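Long-range contacts in SM80.1 Vicilin (Solanum melongena, PDB 5VF5), which probably serves as a seed storage globulin of the 7S vicilin family, built from two cupin domains, one of which holds a copper(II) ion: residues Thr265-Val270 against Gly316-Ile321; Gly69-Val74 against Val122-Lys127; Met255-Tyr260 against Phe353-Glu358; Gly209-Met214 against Phe235-Asp240. All coordinates share one frame; numbering follows the deposited sequence. Where two conformers were deposited one is given.

Interaction 1. Residues Thr265-Val270 against Gly316-Ile321. With ACT (acetate ion), chain C.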
# COMPACT_ATOMS: atom_id res chain seq x y z
N THR A 265 11.90 -0.62 -5.33
CA THR A 265 10.76 -1.17 -6.05
C THR A 265 9.49 -0.64 -5.40
O THR A 265 9.40 -0.55 -4.16
CB THR A 265 10.77 -2.71 -5.95
OG1 THR A 265 11.91 -3.21 -6.64
CG2 THR A 265 9.53 -3.34 -6.54
N ARG A 266 8.52 -0.25 -6.23
CA ARG A 266 7.27 0.34 -5.75
C ARG A 266 6.10 -0.54 -6.02
O ARG A 266 5.98 -1.10 -7.09
CB ARG A 266 7.07 1.73 -6.36
CG ARG A 266 8.25 2.70 -6.07
CD ARG A 266 8.01 3.40 -4.72
NE ARG A 266 9.17 3.55 -3.93
CZ ARG A 266 9.50 4.61 -3.26
NH1 ARG A 266 8.78 5.75 -3.40
NH2 ARG A 266 10.52 4.54 -2.47
N VAL A 267 5.24 -0.69 -5.01
CA VAL A 267 3.99 -1.41 -5.16
C VAL A 267 2.88 -0.39 -5.06
O VAL A 267 2.59 0.11 -3.96
CB VAL A 267 3.83 -2.52 -4.11
CG1 VAL A 267 2.56 -3.30 -4.38
CG2 VAL A 267 5.02 -3.49 -4.11
N VAL A 268 2.35 -0.01 -6.22
CA VAL A 268 1.47 1.15 -6.40
C VAL A 268 0.03 0.71 -6.45
O VAL A 268 -0.28 -0.15 -7.28
CB VAL A 268 1.85 1.88 -7.71
CG1 VAL A 268 0.88 3.00 -8.03
CG2 VAL A 268 3.30 2.36 -7.58
N MET A 269 -0.81 1.20 -5.57
CA MET A 269 -2.28 0.90 -5.68
C MET A 269 -3.10 2.12 -5.89
O MET A 269 -2.93 3.20 -5.31
CB MET A 269 -2.93 0.23 -4.47
CG MET A 269 -4.41 -0.16 -4.71
SD MET A 269 -5.16 -1.00 -3.33
CE MET A 269 -5.24 0.32 -2.17
N VAL A 270 -4.00 1.96 -6.85
CA VAL A 270 -4.82 3.08 -7.29
C VAL A 270 -5.95 3.27 -6.30
O VAL A 270 -6.64 2.32 -5.94
CB VAL A 270 -5.44 2.84 -8.67
CG1 VAL A 270 -6.24 4.03 -9.13
CG2 VAL A 270 -4.35 2.50 -9.67
N GLY A 316 -8.15 0.22 -7.23
CA GLY A 316 -7.89 -1.07 -6.59
C GLY A 316 -6.85 -1.94 -7.30
O GLY A 316 -6.42 -2.96 -6.76
N ASP A 317 -6.44 -1.55 -8.51
CA ASP A 317 -5.40 -2.25 -9.22
C ASP A 317 -4.04 -1.92 -8.62
O ASP A 317 -3.84 -0.82 -8.06
CB ASP A 317 -5.34 -1.82 -10.69
CG ASP A 317 -6.53 -2.28 -11.52
OD1 ASP A 317 -7.32 -3.16 -11.09
OD2 ASP A 317 -6.64 -1.71 -12.63
N VAL A 318 -3.12 -2.83 -8.78
CA VAL A 318 -1.72 -2.68 -8.38
C VAL A 318 -0.77 -2.76 -9.57
O VAL A 318 -0.92 -3.62 -10.45
CB VAL A 318 -1.37 -3.73 -7.31
CG1 VAL A 318 0.11 -3.86 -7.08
CG2 VAL A 318 -2.11 -3.40 -6.02
N LEU A 319 0.23 -1.89 -9.58
CA LEU A 319 1.35 -2.02 -10.48
C LEU A 319 2.62 -2.09 -9.66
O LEU A 319 2.84 -1.21 -8.82
CB LEU A 319 1.45 -0.83 -11.42
CG LEU A 319 2.53 -0.92 -12.49
CD1 LEU A 319 2.32 -2.05 -13.49
CD2 LEU A 319 2.66 0.40 -13.22
N VAL A 320 3.48 -3.05 -9.95
CA VAL A 320 4.79 -3.11 -9.34
C VAL A 320 5.76 -2.42 -10.33
O VAL A 320 5.84 -2.80 -11.50
CB VAL A 320 5.22 -4.56 -9.07
CG1 VAL A 320 6.67 -4.59 -8.59
CG2 VAL A 320 4.27 -5.21 -8.07
N ILE A 321 6.48 -1.43 -9.84
CA ILE A 321 7.49 -0.75 -10.64
C ILE A 321 8.85 -1.22 -10.11
O ILE A 321 9.29 -0.72 -9.04
CB ILE A 321 7.42 0.80 -10.51
CG1 ILE A 321 5.96 1.33 -10.63
CG2 ILE A 321 8.38 1.41 -11.55
CD1 ILE A 321 5.88 2.80 -10.27
C ACT C . 6.70 6.03 -6.92
O ACT C . 7.21 6.32 -5.79
OXT ACT C . 7.43 5.83 -7.91
CH3 ACT C . 5.21 5.94 -7.13

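Interaction 2. Residues Gly69-Val74 against Val122-Lys127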
# COMPACT_ATOMS: atom_id res chain seq x y z
N GLY A 69 3.08 -11.01 10.27
CA GLY A 69 3.88 -10.12 9.43
C GLY A 69 3.98 -8.76 10.06
O GLY A 69 3.07 -8.36 10.75
N GLU A 70 5.09 -8.10 9.83
CA GLU A 70 5.27 -6.70 10.18
C GLU A 70 4.52 -5.87 9.14
O GLU A 70 4.72 -6.10 7.94
CB GLU A 70 6.78 -6.42 10.08
CG GLU A 70 7.64 -7.33 10.94
CD GLU A 70 7.43 -7.09 12.41
OE1 GLU A 70 6.94 -6.01 12.74
OE2 GLU A 70 7.73 -7.98 13.21
N ALA A 71 3.72 -4.91 9.55
CA ALA A 71 2.82 -4.22 8.65
C ALA A 71 2.96 -2.73 8.68
O ALA A 71 3.37 -2.14 9.70
CB ALA A 71 1.36 -4.61 8.89
N ILE A 72 2.53 -2.11 7.60
CA ILE A 72 2.30 -0.68 7.53
C ILE A 72 0.88 -0.48 7.02
O ILE A 72 0.52 -1.02 5.96
CB ILE A 72 3.26 0.04 6.57
CG1 ILE A 72 4.71 -0.22 6.97
CG2 ILE A 72 2.94 1.51 6.55
CD1 ILE A 72 5.69 0.32 5.98
N PHE A 73 0.05 0.19 7.81
CA PHE A 73 -1.33 0.52 7.46
C PHE A 73 -1.36 1.94 6.92
O PHE A 73 -0.82 2.85 7.56
CB PHE A 73 -2.27 0.43 8.68
CG PHE A 73 -2.71 -0.93 9.11
CD1 PHE A 73 -1.99 -2.08 8.86
CD2 PHE A 73 -3.89 -1.05 9.82
CE1 PHE A 73 -2.45 -3.31 9.28
CE2 PHE A 73 -4.35 -2.28 10.25
CZ PHE A 73 -3.61 -3.40 9.99
N VAL A 74 -2.04 2.17 5.82
CA VAL A 74 -2.25 3.49 5.25
C VAL A 74 -3.72 3.69 5.03
O VAL A 74 -4.38 2.95 4.30
CB VAL A 74 -1.49 3.66 3.94
CG1 VAL A 74 -1.66 5.08 3.37
CG2 VAL A 74 -0.04 3.32 4.10
N VAL A 122 -8.31 0.74 4.24
CA VAL A 122 -6.88 0.75 4.58
C VAL A 122 -6.14 -0.08 3.54
O VAL A 122 -6.56 -1.21 3.23
CB VAL A 122 -6.64 0.14 5.99
CG1 VAL A 122 -5.19 0.25 6.43
CG2 VAL A 122 -7.56 0.80 7.02
N TYR A 123 -5.05 0.46 3.01
CA TYR A 123 -4.06 -0.27 2.20
C TYR A 123 -2.93 -0.72 3.11
O TYR A 123 -2.37 0.09 3.85
CB TYR A 123 -3.55 0.67 1.11
CG TYR A 123 -2.56 0.15 0.08
CD1 TYR A 123 -2.64 -1.14 -0.40
CD2 TYR A 123 -1.59 1.01 -0.48
CE1 TYR A 123 -1.76 -1.60 -1.36
CE2 TYR A 123 -0.73 0.56 -1.46
CZ TYR A 123 -0.82 -0.73 -1.90
OH TYR A 123 0.04 -1.15 -2.88
N VAL A 124 -2.55 -1.98 3.05
CA VAL A 124 -1.61 -2.60 3.96
C VAL A 124 -0.46 -3.22 3.23
O VAL A 124 -0.66 -4.00 2.29
CB VAL A 124 -2.32 -3.65 4.82
CG1 VAL A 124 -1.36 -4.29 5.81
CG2 VAL A 124 -3.55 -3.09 5.52
N LEU A 125 0.75 -2.97 3.71
CA LEU A 125 1.96 -3.69 3.30
C LEU A 125 2.32 -4.60 4.47
O LEU A 125 2.35 -4.10 5.62
CB LEU A 125 3.11 -2.71 3.10
CG LEU A 125 4.42 -3.34 2.66
CD1 LEU A 125 4.35 -3.93 1.25
CD2 LEU A 125 5.59 -2.36 2.80
N ALA A 126 2.61 -5.88 4.23
CA ALA A 126 3.14 -6.73 5.29
C ALA A 126 4.36 -7.46 4.79
O ALA A 126 4.48 -7.77 3.61
CB ALA A 126 2.09 -7.71 5.80
N LYS A 127 5.29 -7.72 5.70
CA LYS A 127 6.45 -8.52 5.40
C LYS A 127 6.47 -9.78 6.26
O LYS A 127 6.30 -9.70 7.49
CB LYS A 127 7.76 -7.71 5.68
CG LYS A 127 8.98 -8.42 5.17
CD LYS A 127 10.26 -7.72 5.56
CE LYS A 127 11.45 -8.51 5.02
NZ LYS A 127 12.74 -7.91 5.45

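Interaction 3. Residues Met255-Tyr260 against Phe353-Glu358. With ACT (acetate ion), chain C.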
# COMPACT_ATOMS: atom_id res chain seq x y z
N MET A 255 -0.09 14.42 -16.45
CA MET A 255 0.79 13.25 -16.50
C MET A 255 1.96 13.51 -15.59
O MET A 255 2.33 14.64 -15.36
CB MET A 255 1.29 12.95 -17.90
CG MET A 255 2.17 14.04 -18.50
SD MET A 255 2.76 13.72 -20.18
CE MET A 255 3.91 12.38 -19.93
N VAL A 256 2.54 12.45 -15.04
CA VAL A 256 3.85 12.54 -14.41
C VAL A 256 4.88 12.33 -15.49
O VAL A 256 4.77 11.41 -16.32
CB VAL A 256 4.01 11.59 -13.20
CG1 VAL A 256 3.92 10.11 -13.55
CG2 VAL A 256 5.34 11.90 -12.49
N LEU A 257 5.86 13.22 -15.56
CA LEU A 257 6.92 13.07 -16.55
C LEU A 257 7.67 11.73 -16.32
O LEU A 257 7.78 11.28 -15.17
CB LEU A 257 7.88 14.24 -16.47
CG LEU A 257 7.28 15.54 -17.02
CD1 LEU A 257 8.24 16.68 -16.78
CD2 LEU A 257 7.00 15.46 -18.51
N PRO A 258 8.17 11.10 -17.40
CA PRO A 258 8.89 9.86 -17.20
C PRO A 258 9.99 9.99 -16.15
O PRO A 258 10.74 11.01 -16.11
CB PRO A 258 9.42 9.54 -18.59
CG PRO A 258 8.46 10.22 -19.55
CD PRO A 258 8.12 11.50 -18.82
N TYR A 259 10.09 8.99 -15.29
CA TYR A 259 11.11 8.99 -14.26
C TYR A 259 11.45 7.55 -13.91
O TYR A 259 10.81 6.59 -14.37
CB TYR A 259 10.59 9.70 -13.00
CG TYR A 259 9.52 8.90 -12.26
CD1 TYR A 259 8.17 9.01 -12.62
CD2 TYR A 259 9.84 8.02 -11.25
CE1 TYR A 259 7.18 8.27 -11.97
CE2 TYR A 259 8.86 7.26 -10.61
CZ TYR A 259 7.54 7.38 -10.97
OH TYR A 259 6.55 6.68 -10.31
N TYR A 260 12.48 7.37 -13.11
CA TYR A 260 12.74 6.07 -12.48
C TYR A 260 13.19 6.25 -11.04
O TYR A 260 13.70 7.32 -10.65
CB TYR A 260 13.75 5.21 -13.29
CG TYR A 260 15.17 5.74 -13.31
CD1 TYR A 260 15.62 6.65 -14.28
CD2 TYR A 260 16.08 5.37 -12.35
CE1 TYR A 260 16.92 7.13 -14.28
CE2 TYR A 260 17.39 5.83 -12.36
CZ TYR A 260 17.80 6.73 -13.33
OH TYR A 260 19.07 7.24 -13.37
N PHE A 353 14.12 12.14 -12.78
CA PHE A 353 13.23 12.52 -13.86
C PHE A 353 13.99 12.57 -15.16
O PHE A 353 15.18 12.88 -15.20
CB PHE A 353 12.56 13.87 -13.54
CG PHE A 353 11.45 13.72 -12.56
CD1 PHE A 353 11.70 13.73 -11.18
CD2 PHE A 353 10.16 13.43 -13.00
CE1 PHE A 353 10.68 13.54 -10.28
CE2 PHE A 353 9.15 13.19 -12.08
CZ PHE A 353 9.42 13.25 -10.73
N LEU A 354 13.29 12.17 -16.22
CA LEU A 354 13.89 11.97 -17.53
C LEU A 354 13.52 13.04 -18.56
O LEU A 354 13.99 13.00 -19.70
CB LEU A 354 13.48 10.59 -18.03
CG LEU A 354 13.99 9.45 -17.15
CD1 LEU A 354 13.24 8.16 -17.48
CD2 LEU A 354 15.47 9.27 -17.33
N ALA A 355 12.67 13.97 -18.16
CA ALA A 355 12.27 15.14 -18.98
C ALA A 355 11.79 16.20 -18.00
O ALA A 355 11.55 15.90 -16.85
CB ALA A 355 11.16 14.77 -19.92
N GLY A 356 11.65 17.42 -18.48
CA GLY A 356 11.22 18.53 -17.64
C GLY A 356 12.38 19.40 -17.25
O GLY A 356 13.55 19.06 -17.44
N ARG A 357 12.06 20.58 -16.71
CA ARG A 357 13.12 21.55 -16.36
C ARG A 357 14.13 20.93 -15.40
O ARG A 357 15.31 21.06 -15.58
CB ARG A 357 12.44 22.85 -15.89
CG ARG A 357 13.40 23.83 -15.28
CD ARG A 357 12.66 25.13 -15.02
NE ARG A 357 12.73 26.04 -16.16
CZ ARG A 357 13.81 26.76 -16.50
NH1 ARG A 357 14.97 26.64 -15.84
NH2 ARG A 357 13.74 27.57 -17.55
N GLU A 358 13.65 20.25 -14.37
CA GLU A 358 14.50 19.49 -13.46
C GLU A 358 14.54 18.04 -13.88
O GLU A 358 13.56 17.32 -13.70
CB GLU A 358 13.98 19.58 -12.04
CG GLU A 358 14.01 20.98 -11.47
CD GLU A 358 15.40 21.48 -11.11
OE1 GLU A 358 16.44 20.86 -11.37
OE2 GLU A 358 15.45 22.57 -10.55
C ACT C . 6.70 6.03 -6.92
O ACT C . 7.21 6.32 -5.79
OXT ACT C . 7.43 5.83 -7.91
CH3 ACT C . 5.21 5.94 -7.13

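Interaction 4. Residues Gly209-Met214 against Phe235-Asp240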
# COMPACT_ATOMS: atom_id res chain seq x y z
N GLY A 209 2.08 6.31 17.51
CA GLY A 209 0.89 6.66 16.79
C GLY A 209 1.13 6.91 15.31
O GLY A 209 2.28 6.83 14.79
N PRO A 210 0.05 7.19 14.60
CA PRO A 210 0.16 7.46 13.18
C PRO A 210 0.82 8.79 12.92
O PRO A 210 0.89 9.67 13.81
CB PRO A 210 -1.27 7.53 12.73
CG PRO A 210 -2.03 7.95 13.94
CD PRO A 210 -1.35 7.27 15.07
N PHE A 211 1.32 8.93 11.71
CA PHE A 211 1.75 10.18 11.15
C PHE A 211 1.04 10.44 9.84
O PHE A 211 0.53 9.52 9.21
CB PHE A 211 3.28 10.24 10.96
CG PHE A 211 3.87 9.08 10.24
CD1 PHE A 211 4.24 7.93 10.93
CD2 PHE A 211 4.15 9.16 8.88
CE1 PHE A 211 4.82 6.84 10.26
CE2 PHE A 211 4.73 8.10 8.22
CZ PHE A 211 5.08 6.95 8.90
N ASN A 212 1.06 11.69 9.40
CA ASN A 212 0.25 12.13 8.25
C ASN A 212 0.95 13.32 7.61
O ASN A 212 1.28 14.29 8.29
CB ASN A 212 -1.14 12.49 8.76
CG ASN A 212 -2.15 12.71 7.65
OD1 ASN A 212 -1.91 13.50 6.74
ND2 ASN A 212 -3.34 12.03 7.73
N LEU A 213 1.23 13.21 6.31
CA LEU A 213 1.98 14.25 5.60
C LEU A 213 1.09 15.07 4.66
O LEU A 213 1.62 15.89 3.91
CB LEU A 213 3.11 13.59 4.79
CG LEU A 213 4.29 12.97 5.57
CD1 LEU A 213 3.96 11.65 6.26
CD2 LEU A 213 5.47 12.75 4.64
N MET A 214 -0.23 14.88 4.74
CA MET A 214 -1.18 15.44 3.76
C MET A 214 -1.07 16.96 3.66
O MET A 214 -1.19 17.51 2.57
CB MET A 214 -2.63 15.10 4.13
CG MET A 214 -3.12 13.74 3.65
SD MET A 214 -4.92 13.61 3.80
CE MET A 214 -5.46 14.84 2.62
N PHE A 235 11.45 8.95 9.00
CA PHE A 235 10.53 8.28 9.90
C PHE A 235 11.16 7.00 10.39
O PHE A 235 11.18 5.99 9.67
CB PHE A 235 9.21 8.02 9.18
CG PHE A 235 8.43 9.27 8.94
CD1 PHE A 235 7.66 9.84 9.95
CD2 PHE A 235 8.52 9.92 7.74
CE1 PHE A 235 6.98 11.02 9.73
CE2 PHE A 235 7.83 11.09 7.50
CZ PHE A 235 7.05 11.64 8.49
N GLU A 236 11.67 7.03 11.62
CA GLU A 236 12.40 5.90 12.17
C GLU A 236 11.52 4.62 12.21
O GLU A 236 12.04 3.51 12.07
CB GLU A 236 12.93 6.26 13.57
CG GLU A 236 11.91 6.18 14.69
N GLN A 237 10.22 4.79 12.38
CA GLN A 237 9.39 3.59 12.46
C GLN A 237 9.29 2.84 11.14
O GLN A 237 8.87 1.69 11.17
CB GLN A 237 7.98 3.84 12.97
CG GLN A 237 7.16 4.76 12.09
CD GLN A 237 7.20 6.17 12.62
OE1 GLN A 237 8.25 6.83 12.62
NE2 GLN A 237 6.07 6.63 13.10
N LEU A 238 9.77 3.41 10.05
CA LEU A 238 9.86 2.69 8.75
C LEU A 238 11.19 2.02 8.48
O LEU A 238 11.34 1.30 7.49
CB LEU A 238 9.52 3.65 7.61
CG LEU A 238 8.17 4.37 7.68
CD1 LEU A 238 8.04 5.30 6.48
CD2 LEU A 238 7.01 3.41 7.70
N ARG A 239 12.19 2.25 9.35
CA ARG A 239 13.57 1.81 9.06
C ARG A 239 13.75 0.30 9.10
O ARG A 239 14.52 -0.23 8.32
CB ARG A 239 14.55 2.49 10.05
CG ARG A 239 14.75 3.91 9.70
CD ARG A 239 15.63 4.63 10.72
NE ARG A 239 15.66 6.05 10.38
CZ ARG A 239 16.05 7.00 11.21
NH1 ARG A 239 16.50 6.71 12.44
NH2 ARG A 239 16.01 8.25 10.81
N ASP A 240 13.08 -0.37 10.03
CA ASP A 240 13.22 -1.83 10.16
C ASP A 240 12.78 -2.60 8.91
O ASP A 240 13.45 -3.53 8.50
CB ASP A 240 12.52 -2.37 11.43
CG ASP A 240 11.08 -1.88 11.62
OD1 ASP A 240 10.45 -1.22 10.74
OD2 ASP A 240 10.53 -2.16 12.74
O HOH W 1 3.68 4.24 13.43

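Interaction 1. Residues Thr265-Val270 against Gly316-Ile321
V267 and V318 meet methyl to methyl across two antiparallel strands, CG1 of V267 lying 3.7 Å from CG1 of V318. The two are diagonal neighbours, since V267 is paired with V320 and M269 with V318, and their branches pass each other at a slant. CG1 of V267 stands anti to its backbone N (chi1 -176°), which directs it along its own strand, toward the M269 end, where V318 CG1 meets it. CG2 of V318 meets M269 CB at 4.0 Å, and V320 CG1 touches the methyl CG2 of T265 at 3.7 Å. The opposite side of the sheet repeats the diagonal pattern with V268 and I321: V268 CG2 approaches I321 CD1 to 3.8 Å. Beta-branched residues suit both strands, because they favour extended backbone and fill the sheet surface close to the main chain.

R266 shares this side but turns away from its partner I321. A bend at chi2 (-87°) carries the guanidinium off the sheet, where NH1 donates to an acetate oxygen, O, at 2.9 Å and salt-bridges E229. At the far end G316 adopts a positive phi (89°), natural for glycine, and its N donates to V270 O at 2.9 Å. D317 beside it pairs with K15 and accepts from S16 N.

Six backbone hydrogen bonds satisfy the inward-facing N-H and C=O groups of the pair, and the alternate residues bond outward, V267 to F342 and V320 to Y12, while charge sits at the ends. The acetate, probably from the crystallisation liquor, marks a spot beside R266 that can hold a carboxylate.

Interaction 2. Residues Gly69-Val74 against Val122-Lys127
V74, I72 and L125 lose the most surface where strands 69-74 and 122-127 run antiparallel, and all three project from the same side of the sheet. V74 is held through both its N-H and its C=O by Y123: V74 N donates to Y123 O at 2.9 Å, and Y123 N returns a bond to V74 O. Its CB sits 3.7 Å from that same Y123 O; the compact beta-branched side chain stays close to the strand. I72 and L125 form the next hydrogen-bonded pair, with I72 N donating to L125 O at 2.8 Å. Their side chains lie alongside each other and point the same way, I72 CD1 ending 4.2 Å from L125 CD2. The extended isoleucine chain (chi2 173°) takes its terminal methyl clear of the backbone, where the leucine fork can meet it.

On the other side of the sheet, the F73 ring lies beside V124, whose CG2 sits over one ring face, 4.2 Å from the F73 centroid, as a CH-pi contact. V122 CG1 closes on F73 CB at 3.7 Å. Small residues suit the pair A71 and A126, whose CA atoms are just 4.2 Å apart. Glycine suits position 69, where a CB would crowd K127 O.

Strand 69-77 lies between 120-128 and 100-103, with E70 reaching R102 and G105 N, and strand 49-56 flanks 120-128. The apolar side with I72, V74 and L125 packs on F342 of strand 337-344, and I72 and V74 also touch V245 of strand 243-250. Y123 OH, hydrogen-bonded to V267 O, joins the two cupin halves.

Interaction 3. Residues Met255-Tyr260 against Phe353-Glu358
Y259 and F353 face each other as an antiparallel non-hydrogen-bonded pair with CA atoms 4.1 Å apart, and L354 N donates to P258 O at 2.8 Å before the chain from A355 onward curves away as a loop. F353 gives up the most surface here. Its flat ring covers the Y259 CB, which stands over one face 4.0 Å from the F353 centroid in a CH-pi contact. V256 CG2 meets the rim of the ring, 4.0 Å from F353 CE2, the two side chains crossing near a right angle. The Y259 ring does not stack on F353: the planes are inclined at 42°. With chi1 at 70°, the tyrosine ring instead extends away, and its hydroxyl, which gives the ring a polar tip, donates to the acetate OXT at 2.7 Å.

L354, whose N makes the backbone bond, points its side chain toward the strand. Its CB lies 3.4 Å from P258 O, CD1 rests against the backbone of Y259, with P258 CB a little farther off, and CD2 touches the edge of the Y260 ring, 4.0 Å from Y260 CE1. A branched leucine can thus reach two neighbours at once. L257 CD1 rests against the loop, beside A355 O and 3.6 Å from G356 CA; glycine is called for there both by the backbone angles and by the clash a CB would make with that methyl.

Strand 254-261 pairs with strand 327-331 as well as with 351-353 and 392-394. F353 meets Y391 and F220 edge-to-face, and L354 touches P326 and I360, so the turn into the loop ahead of helix 366-373 is held against the cupin sheet.

Interaction 4. Residues Gly209-Met214 against Phe235-Asp240
F211 and F235 form an offset stack, their centroids 4.2 Å apart and planes 13° from parallel. F211 CB lies 4.0 Å from F235 CE1. With chi1 at 51°, CG occupies the crowded position between backbone N and carbonyl carbon, which turns the ring over its partner, CG itself having F235 CE1 as its nearest atom. CD2 then comes to 3.5 Å from F235 CE1, and CE2 to 3.8 Å from F235 CD1. Along the other rim, CD1 and CE1 meet the amide of Q237 tip to tip, the two planes steeply inclined; Q237 has two conformers, so the very short approach of NE2 is doubtful. CZ, at the tip, reaches L238 CD1 at 4.2 Å. Flat rings suit this place because they overlap closely, face on face, while their rims meet L213 and L238; L213 CD1 lies 3.8 Å from F235 CZ. A water donates to G209 O and weakly accepts from Q237 NE2, while N212 OD1 accepts from M214 N in an Asx turn.

The stack joins the loop before strand 220-222 to the one between strands 225-230 and 243-250. A230 of strand 225-230 touches F211, L213 and F235, and the F211 backbone bonds to V100 of strand 100-103.

From the N terminus, interaction 2 comes first: strand 122-127 returns to 69-74 after a long, strand-rich excursion within the first cupin range. Interaction 4 then closes a short loop, 209-214 to 235-240, at the start of the second range. Interaction 3 opens at 255-260 and closes at 353-358; interaction 1, from 265-270 to 316-321, is nested inside it. None cross. The first segments of interactions 3 and 1 lie on consecutive strands, and both contacts touch the acetate, I321 CD1 approaching Y259 OH. Interaction 2 bridges the halves: Y123 packs on M269 of interaction 1, and I72 touches L238 of interaction 4. Interactions 3 and 4 stay apart, nearest atoms about 16 Å.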